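PDB 3I4J: aminotransferase, class III from Deinococcus radiodurans, which probably binds pyridoxal phosphate and uses it to catalyse transamination, as other members of the class-III aminotransferase family do. Local coordinates for residues C[38-47]-C[260-268]; C[54-65]-C[293-304]. The protein carries 1 engineered substitution. All blocks are in the same frame, centred on the assembly; numbering follows the deposited sequence.

Interaction 1 and interaction 2 are both buried and both touch the second subunit, but interaction 1 lies deeper, about 11 Å from the centre of the chain against about 23 Å for interaction 2. Their centres are about 17 Å apart, and they meet where A268 packs on S302. Helices 48-60 and 300-315, which interaction 2 presses together, also pack against interaction 1: 48-60 on I43 and Y267, and 300-315 on I43 and R47. Interaction 1 joins two loops through carbonyl oxygens, one lysine and water, whereas interaction 2 has an apolar helix pair that gives way to an aromatic, water-bridged end with a sulfate. Across the dimer, K261 approaches T295 of the other subunit.

Interaction 1: residues C[38-47]-C[260-268]; sequences ALVANIGHGR and GKGLAAGYA
V40 and A41 run beside the loop of G262 and A265, A41 CA 4.5 Å from A265 CA, close enough for a CA-H...O contact from A265 CA to V40 O. The methyls of V40 divide the work: CG1 lies 3.4 Å from G266 N, and CG2 meets the aliphatic chain of K261, which it crosses at about a right angle. A CB on G266 would head toward V40 CG1 and run into A265 O, so this backbone conformation calls for glycine. K261 runs extended beyond CG (chi2 -168°), which carries NZ to A38 O at 2.9 Å, with a C=O...N angle of 146°. It probably corresponds to the lysine that binds pyridoxal phosphate in related class-III enzymes. Replacing it with a methionine would probably leave A38 O without this donor and T295 of the second subunit without its weak amine partner. N42 lays ND2 over G262, 3.5 Å from G262 CA, while its OD1 is bonded to R239. One water donates to A265 O at 2.7 Å and to G44 O, and accepts from I43 N, so it ties the turn of 41-44 to the opposite loop. Beyond it, I43 CG1 rests 3.9 Å from Y267 CE2. The Y267 hydroxyl donates to G44 O and accepts a nearly straight bond from R47 N (165°), though its exact place is less certain. R47 bends at chi2 and chi3, turning NH1 back to I43 O, and NH2 forms a salt bridge with E316. The loop of 260-268 joins strands 256-259 and 271-275 of the mixed sheet; I43 and Y267 lean on V50 of helix 48-60, I43 and R47 on I312 of helix 300-315, and Y296 of the second subunit bonds to K261 O.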
loop_
_atom_site.group_PDB
_atom_site.type_symbol
_atom_site.label_atom_id
_atom_site.label_comp_id
_atom_site.label_asym_id
_atom_site.label_seq_id
_atom_site.Cartn_x
_atom_site.Cartn_y
_atom_site.Cartn_z
ATOM N N ALA C 38 -7.249 -12.553 -7.032
ATOM C CA ALA C 38 -8.417 -11.840 -6.519
ATOM C C ALA C 38 -8.718 -10.776 -7.569
ATOM O O ALA C 38 -8.802 -9.586 -7.262
ATOM C CB ALA C 38 -8.093 -11.191 -5.173
ATOM N N LEU C 39 -8.879 -11.234 -8.809
ATOM C CA LEU C 39 -9.129 -10.375 -9.961
ATOM C C LEU C 39 -8.009 -9.348 -10.078
ATOM O O LEU C 39 -8.238 -8.162 -10.310
ATOM C CB LEU C 39 -10.503 -9.698 -9.856
ATOM C CG LEU C 39 -11.631 -10.554 -10.446
ATOM C CD1 LEU C 39 -11.794 -11.844 -9.658
ATOM C CD2 LEU C 39 -12.920 -9.765 -10.428
ATOM N N VAL C 40 -6.785 -9.847 -9.929
ATOM C CA VAL C 40 -5.575 -9.034 -9.989
ATOM C C VAL C 40 -4.704 -9.328 -11.216
ATOM O O VAL C 40 -4.294 -8.410 -11.926
ATOM C CB VAL C 40 -4.689 -9.267 -8.729
ATOM C CG1 VAL C 40 -3.327 -8.598 -8.906
ATOM C CG2 VAL C 40 -5.379 -8.728 -7.491
ATOM N N ALA C 41 -4.427 -10.608 -11.461
ATOM C CA ALA C 41 -3.550 -11.015 -12.568
ATOM C C ALA C 41 -4.200 -10.981 -13.947
ATOM O O ALA C 41 -4.320 -12.008 -14.622
ATOM C CB ALA C 41 -2.986 -12.411 -12.289
ATOM N N ASN C 42 -4.572 -9.783 -14.375
ATOM C CA ASN C 42 -5.244 -9.580 -15.655
ATOM C C ASN C 42 -4.527 -10.025 -16.926
ATOM O O ASN C 42 -5.184 -10.400 -17.895
ATOM C CB ASN C 42 -5.639 -8.110 -15.793
ATOM C CG ASN C 42 -6.743 -7.708 -14.828
ATOM O OD1 ASN C 42 -7.125 -8.476 -13.943
ATOM N ND2 ASN C 42 -7.251 -6.490 -14.989
ATOM N N ILE C 43 -3.195 -9.981 -16.952
ATOM C CA ILE C 43 -2.500 -10.388 -18.168
ATOM C C ILE C 43 -1.789 -11.732 -18.063
ATOM O O ILE C 43 -0.993 -12.100 -18.930
ATOM C CB ILE C 43 -1.510 -9.295 -18.643
ATOM C CG1 ILE C 43 -0.320 -9.181 -17.684
ATOM C CG2 ILE C 43 -2.234 -7.964 -18.728
ATOM C CD1 ILE C 43 0.773 -8.243 -18.198
ATOM N N GLY C 44 -2.097 -12.475 -17.006
ATOM C CA GLY C 44 -1.483 -13.777 -16.829
ATOM C C GLY C 44 -0.190 -13.717 -16.045
ATOM O O GLY C 44 0.357 -12.639 -15.807
ATOM N N HIS C 45 0.307 -14.883 -15.651
ATOM C CA HIS C 45 1.526 -14.964 -14.862
ATOM C C HIS C 45 2.790 -15.241 -15.670
ATOM O O HIS C 45 2.736 -15.812 -16.760
ATOM C CB HIS C 45 1.374 -16.049 -13.797
ATOM C CG HIS C 45 0.191 -15.852 -12.900
ATOM N ND1 HIS C 45 -0.991 -16.541 -13.060
ATOM C CD2 HIS C 45 0.008 -15.030 -11.840
ATOM C CE1 HIS C 45 -1.851 -16.154 -12.135
ATOM N NE2 HIS C 45 -1.270 -15.239 -11.382
ATOM N N GLY C 46 3.922 -14.820 -15.112
ATOM C CA GLY C 46 5.218 -15.050 -15.733
ATOM C C GLY C 46 5.629 -14.195 -16.917
ATOM O O GLY C 46 6.445 -14.640 -17.726
ATOM N N ARG C 47 5.094 -12.981 -17.028
ATOM C CA ARG C 47 5.450 -12.107 -18.146
ATOM C C ARG C 47 6.869 -11.565 -17.985
ATOM O O ARG C 47 7.109 -10.645 -17.196
ATOM C CB ARG C 47 4.481 -10.922 -18.258
ATOM C CG ARG C 47 2.992 -11.269 -18.205
ATOM C CD ARG C 47 2.474 -12.055 -19.405
ATOM N NE ARG C 47 2.576 -11.339 -20.672
ATOM C CZ ARG C 47 1.608 -11.289 -21.588
ATOM N NH1 ARG C 47 0.448 -11.897 -21.381
ATOM N NH2 ARG C 47 1.814 -10.663 -22.737
ATOM N N GLY C 260 -7.143 0.143 -9.558
ATOM C CA GLY C 260 -6.334 -0.667 -8.663
ATOM C C GLY C 260 -6.197 -2.092 -9.165
ATOM O O GLY C 260 -6.552 -2.383 -10.307
ATOM N N LYS C 261 -5.687 -2.979 -8.315
ATOM C CA LYS C 261 -5.509 -4.390 -8.660
ATOM C C LYS C 261 -4.957 -4.667 -10.054
ATOM O O LYS C 261 -3.764 -4.926 -10.224
ATOM C CB LYS C 261 -6.832 -5.152 -8.495
ATOM C CG LYS C 261 -7.272 -5.325 -7.057
ATOM C CD LYS C 261 -8.420 -6.317 -6.945
ATOM C CE LYS C 261 -8.795 -6.548 -5.491
ATOM N NZ LYS C 261 -9.774 -7.656 -5.332
ATOM N N GLY C 262 -5.832 -4.629 -11.053
ATOM C CA GLY C 262 -5.413 -4.907 -12.412
ATOM C C GLY C 262 -4.547 -3.863 -13.092
ATOM O O GLY C 262 -4.068 -4.099 -14.200
ATOM N N LEU C 263 -4.341 -2.719 -12.444
ATOM C CA LEU C 263 -3.538 -1.653 -13.031
ATOM C C LEU C 263 -2.145 -2.166 -13.406
ATOM O O LEU C 263 -1.687 -1.957 -14.531
ATOM C CB LEU C 263 -3.441 -0.467 -12.061
ATOM C CG LEU C 263 -3.146 0.905 -12.673
ATOM C CD1 LEU C 263 -4.130 1.184 -13.807
ATOM C CD2 LEU C 263 -3.255 1.989 -11.604
ATOM N N ALA C 264 -1.469 -2.824 -12.467
ATOM C CA ALA C 264 -0.153 -3.400 -12.741
ATOM C C ALA C 264 -0.280 -4.928 -12.820
ATOM O O ALA C 264 0.715 -5.652 -12.844
ATOM C CB ALA C 264 0.855 -2.996 -11.658
ATOM N N ALA C 265 -1.527 -5.399 -12.839
ATOM C CA ALA C 265 -1.854 -6.823 -12.964
ATOM C C ALA C 265 -1.030 -7.826 -12.153
ATOM O O ALA C 265 -0.654 -8.883 -12.666
ATOM C CB ALA C 265 -1.820 -7.214 -14.446
ATOM N N GLY C 266 -0.753 -7.497 -10.897
ATOM C CA GLY C 266 -0.002 -8.397 -10.038
ATOM C C GLY C 266 1.510 -8.278 -10.095
ATOM O O GLY C 266 2.206 -8.961 -9.345
ATOM N N TYR C 267 2.028 -7.422 -10.971
ATOM C CA TYR C 267 3.474 -7.256 -11.104
ATOM C C TYR C 267 4.068 -6.244 -10.132
ATOM O O TYR C 267 5.263 -6.275 -9.844
ATOM C CB TYR C 267 3.812 -6.896 -12.560
ATOM C CG TYR C 267 3.639 -8.109 -13.448
ATOM C CD1 TYR C 267 4.662 -9.052 -13.568
ATOM C CD2 TYR C 267 2.406 -8.399 -14.035
ATOM C CE1 TYR C 267 4.464 -10.254 -14.227
ATOM C CE2 TYR C 267 2.194 -9.611 -14.703
ATOM C CZ TYR C 267 3.230 -10.535 -14.787
ATOM O OH TYR C 267 3.033 -11.763 -15.383
ATOM N N ALA C 268 3.224 -5.364 -9.609
ATOM C CA ALA C 268 3.671 -4.362 -8.658
ATOM C C ALA C 268 2.471 -3.773 -7.933
ATOM O O ALA C 268 1.360 -3.761 -8.468
ATOM C CB ALA C 268 4.452 -3.253 -9.379
HETATM O O HOH W 1 -5.717 -5.223 -17.000
HETATM O O HOH W 2 -1.322 -10.494 -14.792
#

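Interaction 2: residues C[54-65]-C[293-304]; sequences MAAQAARLPFVH and GFTYAGHPVSVA. With SO4 (sulfate ion), chain E.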
loop_
_atom_site.group_PDB
_atom_site.type_symbol
_atom_site.label_atom_id
_atom_site.label_comp_id
_atom_site.label_asym_id
_atom_site.label_seq_id
_atom_site.Cartn_x
_atom_site.Cartn_y
_atom_site.Cartn_z
ATOM N N MET C 54 10.728 -3.672 -15.377
ATOM C CA MET C 54 10.906 -3.300 -13.980
ATOM C C MET C 54 12.401 -3.261 -13.670
ATOM O O MET C 54 12.876 -2.365 -12.979
ATOM C CB MET C 54 10.192 -4.301 -13.062
ATOM C CG MET C 54 8.664 -4.320 -13.222
ATOM S SD MET C 54 7.801 -5.480 -12.094
ATOM C CE MET C 54 8.694 -6.951 -12.380
ATOM N N ALA C 55 13.136 -4.233 -14.198
ATOM C CA ALA C 55 14.582 -4.301 -13.990
ATOM C C ALA C 55 15.261 -3.064 -14.569
ATOM O O ALA C 55 16.145 -2.470 -13.946
ATOM C CB ALA C 55 15.144 -5.562 -14.646
ATOM N N ALA C 56 14.847 -2.669 -15.768
ATOM C CA ALA C 56 15.427 -1.496 -16.406
ATOM C C ALA C 56 15.163 -0.234 -15.582
ATOM O O ALA C 56 16.039 0.619 -15.444
ATOM C CB ALA C 56 14.867 -1.334 -17.819
ATOM N N GLN C 57 13.960 -0.110 -15.027
ATOM C CA GLN C 57 13.638 1.067 -14.227
ATOM C C GLN C 57 14.414 1.066 -12.908
ATOM O O GLN C 57 14.819 2.121 -12.421
ATOM C CB GLN C 57 12.130 1.139 -13.935
ATOM C CG GLN C 57 11.694 2.449 -13.270
ATOM C CD GLN C 57 11.958 3.653 -14.151
ATOM O OE1 GLN C 57 11.607 3.655 -15.331
ATOM N NE2 GLN C 57 12.574 4.687 -13.585
ATOM N N ALA C 58 14.617 -0.116 -12.332
ATOM C CA ALA C 58 15.354 -0.223 -11.072
ATOM C C ALA C 58 16.812 0.210 -11.263
ATOM O O ALA C 58 17.410 0.848 -10.390
ATOM C CB ALA C 58 15.297 -1.650 -10.554
ATOM N N ALA C 59 17.371 -0.132 -12.418
ATOM C CA ALA C 59 18.758 0.211 -12.729
ATOM C C ALA C 59 18.928 1.681 -13.113
ATOM O O ALA C 59 20.005 2.253 -12.945
ATOM C CB ALA C 59 19.268 -0.687 -13.864
ATOM N N ARG C 60 17.860 2.291 -13.619
ATOM C CA ARG C 60 17.891 3.685 -14.053
ATOM C C ARG C 60 17.494 4.699 -12.972
ATOM O O ARG C 60 18.249 5.614 -12.673
ATOM C CB ARG C 60 16.983 3.848 -15.279
ATOM C CG ARG C 60 16.831 5.274 -15.790
ATOM C CD ARG C 60 18.138 5.819 -16.350
ATOM N NE ARG C 60 17.933 7.089 -17.046
ATOM C CZ ARG C 60 18.913 7.835 -17.550
ATOM N NH1 ARG C 60 20.177 7.440 -17.436
ATOM N NH2 ARG C 60 18.632 8.978 -18.163
ATOM N N LEU C 61 16.308 4.528 -12.394
ATOM C CA LEU C 61 15.793 5.429 -11.361
ATOM C C LEU C 61 14.709 4.669 -10.599
ATOM O O LEU C 61 13.542 4.706 -10.968
ATOM C CB LEU C 61 15.172 6.672 -12.005
ATOM C CG LEU C 61 14.490 7.638 -11.030
ATOM C CD1 LEU C 61 15.527 8.571 -10.433
ATOM C CD2 LEU C 61 13.415 8.434 -11.756
ATOM N N PRO C 62 15.086 3.972 -9.521
ATOM C CA PRO C 62 14.110 3.204 -8.739
ATOM C C PRO C 62 13.164 3.948 -7.816
ATOM O O PRO C 62 12.013 3.527 -7.634
ATOM C CB PRO C 62 14.993 2.254 -7.946
ATOM C CG PRO C 62 16.201 3.109 -7.672
ATOM C CD PRO C 62 16.453 3.740 -9.022
ATOM N N PHE C 63 13.636 5.044 -7.233
ATOM C CA PHE C 63 12.828 5.750 -6.257
ATOM C C PHE C 63 13.020 7.248 -6.086
ATOM O O PHE C 63 14.136 7.757 -6.048
ATOM C CB PHE C 63 13.045 5.116 -4.877
ATOM C CG PHE C 63 12.204 5.730 -3.795
ATOM C CD1 PHE C 63 10.923 5.256 -3.546
ATOM C CD2 PHE C 63 12.670 6.822 -3.062
ATOM C CE1 PHE C 63 10.110 5.861 -2.584
ATOM C CE2 PHE C 63 11.859 7.434 -2.098
ATOM C CZ PHE C 63 10.578 6.947 -1.865
ATOM N N VAL C 64 11.894 7.936 -5.955
ATOM C CA VAL C 64 11.871 9.359 -5.673
ATOM C C VAL C 64 10.593 9.511 -4.880
ATOM O O VAL C 64 9.631 8.759 -5.091
ATOM C CB VAL C 64 11.805 10.259 -6.943
ATOM C CG1 VAL C 64 13.060 10.074 -7.777
ATOM C CG2 VAL C 64 10.552 9.958 -7.748
ATOM N N HIS C 65 10.598 10.426 -3.924
ATOM C CA HIS C 65 9.410 10.662 -3.129
ATOM C C HIS C 65 8.630 11.739 -3.880
ATOM O O HIS C 65 9.199 12.744 -4.301
ATOM C CB HIS C 65 9.791 11.127 -1.725
ATOM C CG HIS C 65 8.635 11.187 -0.780
ATOM N ND1 HIS C 65 7.732 12.227 -0.774
ATOM C CD2 HIS C 65 8.204 10.309 0.158
ATOM C CE1 HIS C 65 6.793 11.989 0.124
ATOM N NE2 HIS C 65 7.055 10.830 0.703
ATOM N N GLY C 293 1.375 12.225 2.908
ATOM C CA GLY C 293 2.058 10.953 3.115
ATOM C C GLY C 293 2.411 10.134 1.881
ATOM O O GLY C 293 3.108 10.605 0.976
ATOM N N PHE C 294 1.950 8.885 1.873
ATOM C CA PHE C 294 2.161 7.950 0.769
ATOM C C PHE C 294 3.601 7.861 0.277
ATOM O O PHE C 294 3.949 8.375 -0.784
ATOM C CB PHE C 294 1.230 8.311 -0.388
ATOM C CG PHE C 294 -0.225 8.214 -0.039
ATOM C CD1 PHE C 294 -0.762 7.014 0.416
ATOM C CD2 PHE C 294 -1.057 9.321 -0.153
ATOM C CE1 PHE C 294 -2.110 6.916 0.753
ATOM C CE2 PHE C 294 -2.407 9.235 0.181
ATOM C CZ PHE C 294 -2.934 8.029 0.635
ATOM N N THR C 295 4.432 7.175 1.048
ATOM C CA THR C 295 5.837 7.024 0.706
ATOM C C THR C 295 6.090 6.474 -0.692
ATOM O O THR C 295 6.945 6.993 -1.424
ATOM C CB THR C 295 6.537 6.119 1.719
ATOM O OG1 THR C 295 6.454 6.721 3.013
ATOM C CG2 THR C 295 8.000 5.913 1.335
ATOM N N TYR C 296 5.352 5.430 -1.060
ATOM C CA TYR C 296 5.531 4.805 -2.364
ATOM C C TYR C 296 4.578 5.277 -3.460
ATOM O O TYR C 296 4.499 4.658 -4.515
ATOM C CB TYR C 296 5.469 3.279 -2.219
ATOM C CG TYR C 296 6.792 2.682 -1.774
ATOM C CD1 TYR C 296 7.817 2.459 -2.692
ATOM C CD2 TYR C 296 7.031 2.372 -0.435
ATOM C CE1 TYR C 296 9.051 1.937 -2.293
ATOM C CE2 TYR C 296 8.268 1.849 -0.022
ATOM C CZ TYR C 296 9.269 1.634 -0.958
ATOM O OH TYR C 296 10.486 1.091 -0.575
ATOM N N ALA C 297 3.867 6.376 -3.218
ATOM C CA ALA C 297 2.954 6.909 -4.233
ATOM C C ALA C 297 3.802 7.384 -5.412
ATOM O O ALA C 297 4.723 8.182 -5.229
ATOM C CB ALA C 297 2.164 8.067 -3.671
ATOM N N GLY C 298 3.493 6.893 -6.611
ATOM C CA GLY C 298 4.251 7.279 -7.794
ATOM C C GLY C 298 5.559 6.526 -7.998
ATOM O O GLY C 298 6.327 6.835 -8.914
ATOM N N HIS C 299 5.808 5.536 -7.144
ATOM C CA HIS C 299 7.016 4.709 -7.191
ATOM C C HIS C 299 7.410 4.357 -8.632
ATOM O O HIS C 299 6.665 3.674 -9.332
ATOM C CB HIS C 299 6.763 3.436 -6.372
ATOM C CG HIS C 299 7.899 2.464 -6.379
ATOM N ND1 HIS C 299 9.193 2.822 -6.064
ATOM C CD2 HIS C 299 7.929 1.135 -6.635
ATOM C CE1 HIS C 299 9.970 1.754 -6.125
ATOM N NE2 HIS C 299 9.226 0.718 -6.466
ATOM N N PRO C 300 8.591 4.817 -9.089
ATOM C CA PRO C 300 9.038 4.533 -10.458
ATOM C C PRO C 300 9.012 3.087 -10.941
ATOM O O PRO C 300 8.536 2.816 -12.038
ATOM C CB PRO C 300 10.446 5.130 -10.491
ATOM C CG PRO C 300 10.279 6.346 -9.631
ATOM C CD PRO C 300 9.494 5.789 -8.444
ATOM N N VAL C 301 9.525 2.153 -10.150
ATOM C CA VAL C 301 9.533 0.772 -10.607
ATOM C C VAL C 301 8.119 0.233 -10.753
ATOM O O VAL C 301 7.820 -0.493 -11.701
ATOM C CB VAL C 301 10.326 -0.146 -9.654
ATOM C CG1 VAL C 301 10.443 -1.533 -10.261
ATOM C CG2 VAL C 301 11.712 0.431 -9.412
ATOM N N SER C 302 7.249 0.589 -9.812
ATOM C CA SER C 302 5.868 0.124 -9.862
ATOM C C SER C 302 5.135 0.762 -11.037
ATOM O O SER C 302 4.318 0.119 -11.688
ATOM C CB SER C 302 5.158 0.443 -8.548
ATOM O OG SER C 302 5.724 -0.318 -7.491
ATOM N N VAL C 303 5.436 2.026 -11.304
ATOM C CA VAL C 303 4.816 2.730 -12.421
ATOM C C VAL C 303 5.288 2.098 -13.731
ATOM O O VAL C 303 4.501 1.915 -14.660
ATOM C CB VAL C 303 5.166 4.234 -12.376
ATOM C CG1 VAL C 303 4.684 4.940 -13.645
ATOM C CG2 VAL C 303 4.511 4.870 -11.153
ATOM N N ALA C 304 6.571 1.754 -13.801
ATOM C CA ALA C 304 7.116 1.114 -14.994
ATOM C C ALA C 304 6.383 -0.207 -15.242
ATOM O O ALA C 304 6.151 -0.592 -16.384
ATOM C CB ALA C 304 8.619 0.860 -14.817
HETATM S S SO4 E . 3.296 4.911 3.724
HETATM O O1 SO4 E . 2.140 4.828 2.812
HETATM O O2 SO4 E . 2.888 4.416 5.049
HETATM O O3 SO4 E . 4.383 4.050 3.212
HETATM O O4 SO4 E . 3.743 6.311 3.792
HETATM O O HOH W 3 7.154 9.102 -6.456
HETATM O O HOH W 4 7.642 6.501 -4.349
HETATM O O HOH W 5 6.197 9.511 3.154
#
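The side chains of M54, Q57 and A58 meet V301 and A304 in a buried packing of two nearly antiparallel helices at the dimer interface, and the loops beside those helices extend it to a sulfate. The segments 54-60 and 300-304 approach to 8.5 Å between axes at 154°. M54 CB touches V301 CG1 at 3.9 Å, A58 and P62 take the other methyl, CG2, and Q57 CB presses on A304 CB at 3.6 Å. Q57 bends at chi2 (62°), which turns NE2 to the end of its own helix, where it donates to L61 O at 2.8 Å, with the acceptor in the amide plane. The same carbonyl lies beside P300, with L61 O 3.2 Å from P300 CB, and V64 CG2 comes obliquely onto the proline ring at CG. P300 is the first residue of helix 300-315, following H299 at the N-cap position. F63 then points an edge at the face of Y296 in an offset edge-to-face pair, centroids 5.6 Å apart and planes at 70°, with H299 ND1 and T295 O along its rim. H65 reaches T295 through a water 2.9 Å from H65 NE2 that donates to T295 OG1, while H65 ND1 is engaged by S67. T295 grips the sulfate twice, from its backbone N to sulfate O4 at 3.0 Å and from its hydroxyl OG1 to the same oxygen. S99 N of the second subunit binds that ion as well, consistent with the subunit-shared pocket for the cofactor phosphate in class-III aminotransferases. R7 of the second subunit is hydrogen-bonded to the carbonyls of G293 and F294.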